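Local coordinates for nucleosome assembly protein 1, putative (Plasmodium falciparum, PDB 3FS3) that is a histone chaperone of the NAP family that recognises histones and takes part in nucleosome assembly, at the interface of chains A and B. Coordinates in Å, arbitrary orientation; residue numbers count along the deposited sequence, not the author numbering. Chains: chain A/B, Nucleosome assembly protein 1, putative.

The interface of chains A and B. Residues chain A 94, 283-287, 292; chain B 59, 62, 66.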
loop_
_atom_site.group_PDB
_atom_site.type_symbol
_atom_site.label_atom_id
_atom_site.label_comp_id
_atom_site.label_asym_id
_atom_site.label_seq_id
_atom_site.Cartn_x
_atom_site.Cartn_y
_atom_site.Cartn_z
ATOM N N ARG A 94 -24.328 -3.303 -14.300
ATOM C CA ARG A 94 -23.495 -3.035 -15.460
ATOM C C ARG A 94 -23.466 -4.273 -16.359
ATOM O O ARG A 94 -23.657 -4.173 -17.566
ATOM C CB ARG A 94 -22.091 -2.673 -14.994
ATOM C CG ARG A 94 -21.014 -2.871 -16.031
ATOM C CD ARG A 94 -19.774 -3.385 -15.347
ATOM N NE ARG A 94 -19.000 -2.315 -14.760
ATOM C CZ ARG A 94 -18.051 -2.487 -13.849
ATOM N NH1 ARG A 94 -17.758 -3.703 -13.404
ATOM N NH2 ARG A 94 -17.380 -1.434 -13.397
ATOM N N PRO A 283 -13.559 -1.535 -10.579
ATOM C CA PRO A 283 -14.278 -0.417 -9.943
ATOM C C PRO A 283 -14.624 0.766 -10.864
ATOM O O PRO A 283 -15.625 1.465 -10.640
ATOM C CB PRO A 283 -13.329 0.012 -8.819
ATOM C CG PRO A 283 -12.513 -1.239 -8.530
ATOM C CD PRO A 283 -12.257 -1.768 -9.924
ATOM N N TYR A 284 -13.809 0.972 -11.905
ATOM C CA TYR A 284 -13.974 2.097 -12.826
ATOM C C TYR A 284 -14.018 1.716 -14.309
ATOM O O TYR A 284 -13.628 2.510 -15.162
ATOM C CB TYR A 284 -12.808 3.073 -12.628
ATOM C CG TYR A 284 -12.385 3.271 -11.184
ATOM C CD1 TYR A 284 -13.296 3.699 -10.222
ATOM C CD2 TYR A 284 -11.072 3.034 -10.786
ATOM C CE1 TYR A 284 -12.915 3.889 -8.900
ATOM C CE2 TYR A 284 -10.675 3.223 -9.466
ATOM C CZ TYR A 284 -11.603 3.652 -8.528
ATOM O OH TYR A 284 -11.217 3.849 -7.224
ATOM N N ALA A 285 -14.505 0.520 -14.616
ATOM C CA ALA A 285 -14.547 0.030 -15.992
ATOM C C ALA A 285 -14.933 1.005 -17.089
ATOM O O ALA A 285 -14.135 1.269 -17.999
ATOM C CB ALA A 285 -15.442 -1.186 -16.082
ATOM N N VAL A 286 -16.150 1.536 -17.018
ATOM C CA VAL A 286 -16.616 2.429 -18.067
ATOM C C VAL A 286 -15.730 3.645 -18.283
ATOM O O VAL A 286 -15.591 4.105 -19.410
ATOM C CB VAL A 286 -18.083 2.890 -17.829
ATOM C CG1 VAL A 286 -18.165 3.885 -16.663
ATOM C CG2 VAL A 286 -18.635 3.499 -19.112
ATOM N N ASP A 287 -15.124 4.159 -17.214
ATOM C CA ASP A 287 -14.251 5.323 -17.339
ATOM C C ASP A 287 -12.975 4.972 -18.090
ATOM O O ASP A 287 -12.372 5.829 -18.747
ATOM C CB ASP A 287 -13.935 5.914 -15.967
ATOM C CG ASP A 287 -15.080 6.742 -15.424
ATOM O OD1 ASP A 287 -15.997 7.069 -16.207
ATOM O OD2 ASP A 287 -15.063 7.081 -14.226
ATOM N N ILE A 292 -11.140 8.266 -19.969
ATOM C CA ILE A 292 -11.064 9.527 -19.252
ATOM C C ILE A 292 -10.302 9.446 -17.938
ATOM O O ILE A 292 -10.536 10.240 -17.032
ATOM C CB ILE A 292 -12.475 10.089 -18.985
ATOM C CG1 ILE A 292 -13.277 9.123 -18.113
ATOM C CG2 ILE A 292 -13.195 10.309 -20.306
ATOM C CD1 ILE A 292 -14.692 9.602 -17.824
ATOM N N LYS B 59 -22.567 4.928 -17.184
ATOM C CA LYS B 59 -22.035 6.113 -16.518
ATOM C C LYS B 59 -22.880 6.386 -15.278
ATOM O O LYS B 59 -22.363 6.776 -14.228
ATOM C CB LYS B 59 -22.056 7.330 -17.444
ATOM C CG LYS B 59 -21.025 7.283 -18.577
ATOM C CD LYS B 59 -19.647 6.807 -18.087
ATOM C CE LYS B 59 -19.105 7.620 -16.908
ATOM N NZ LYS B 59 -18.710 9.008 -17.282
ATOM N N GLN B 62 -21.758 4.032 -12.790
ATOM C CA GLN B 62 -20.424 4.411 -12.342
ATOM C C GLN B 62 -20.514 5.583 -11.365
ATOM O O GLN B 62 -19.742 5.664 -10.405
ATOM C CB GLN B 62 -19.535 4.806 -13.518
ATOM C CG GLN B 62 -18.111 5.120 -13.088
ATOM C CD GLN B 62 -17.426 3.910 -12.463
ATOM O OE1 GLN B 62 -16.807 4.007 -11.400
ATOM N NE2 GLN B 62 -17.534 2.762 -13.127
ATOM N N TYR B 66 -18.988 5.790 -7.490
ATOM C CA TYR B 66 -18.223 6.888 -6.907
ATOM C C TYR B 66 -18.860 7.471 -5.651
ATOM O O TYR B 66 -18.152 7.901 -4.741
ATOM C CB TYR B 66 -18.001 7.990 -7.947
ATOM C CG TYR B 66 -17.007 7.604 -9.030
ATOM C CD1 TYR B 66 -15.767 7.044 -8.699
ATOM C CD2 TYR B 66 -17.296 7.809 -10.380
ATOM C CE1 TYR B 66 -14.841 6.697 -9.687
ATOM C CE2 TYR B 66 -16.377 7.466 -11.377
ATOM C CZ TYR B 66 -15.152 6.912 -11.021
ATOM O OH TYR B 66 -14.237 6.584 -11.993
#
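B:Gln62 pushes its amide against the backbone of A:Pro283 and A:Tyr284, while A:Asp287 and B:Tyr66 meet tip to tip beside it. This patch, repeated by two-fold symmetry, belongs to the dimer interface typical of NAP proteins: one face of the long helix 49-99 of chain B rests on the C-terminal end of helix 260-289 of chain A. B:Gln62, with the largest buried surface of the patch, leaves its helix with CG anti to the backbone N (chi1 -176°) and bends at chi2, which brings the amide over A:Tyr284 CA. As modelled, its OE1 lies 2.9 Å from the carbonyl O of A:Pro283, a clash of two acceptors, and in this orientation NE2 makes at most a weak hydrogen bond to the same O, at 3.4 Å. The amide may therefore be built the wrong way round; turned over, it would offer its N-H at the shorter position. Modelled OE1 also sits in plane at the edge of the A:Tyr284 ring and over the rim of one face of the B:Tyr66 ring.

The phenol OH of B:Tyr66 donates to A:Asp287 OD2, on the anti lone pair, away from the other carboxylate oxygen. The modelled separation of OH and OD2, 2.4 Å, is very short and its exact value doubtful. Carboxylate and ring are nearly coplanar, 18° apart, with OD2 in plane at the ring edge. Farther round that ring, B:Tyr66 CE1 packs 3.4 Å from A:Tyr284 CD1, where the two side chains cross at about a right angle.

The second carboxylate oxygen, A:Asp287 OD1, forms a salt bridge with B:Lys59 NZ at 3.5 Å, so the acid joins two residues of the partner helix and the lysine may stabilise its negative charge. The aliphatic part of B:Lys59 bends across A:Val286, whose CG1 touches both B:Lys59 CD and B:Gln62 CB at 3.6 Å.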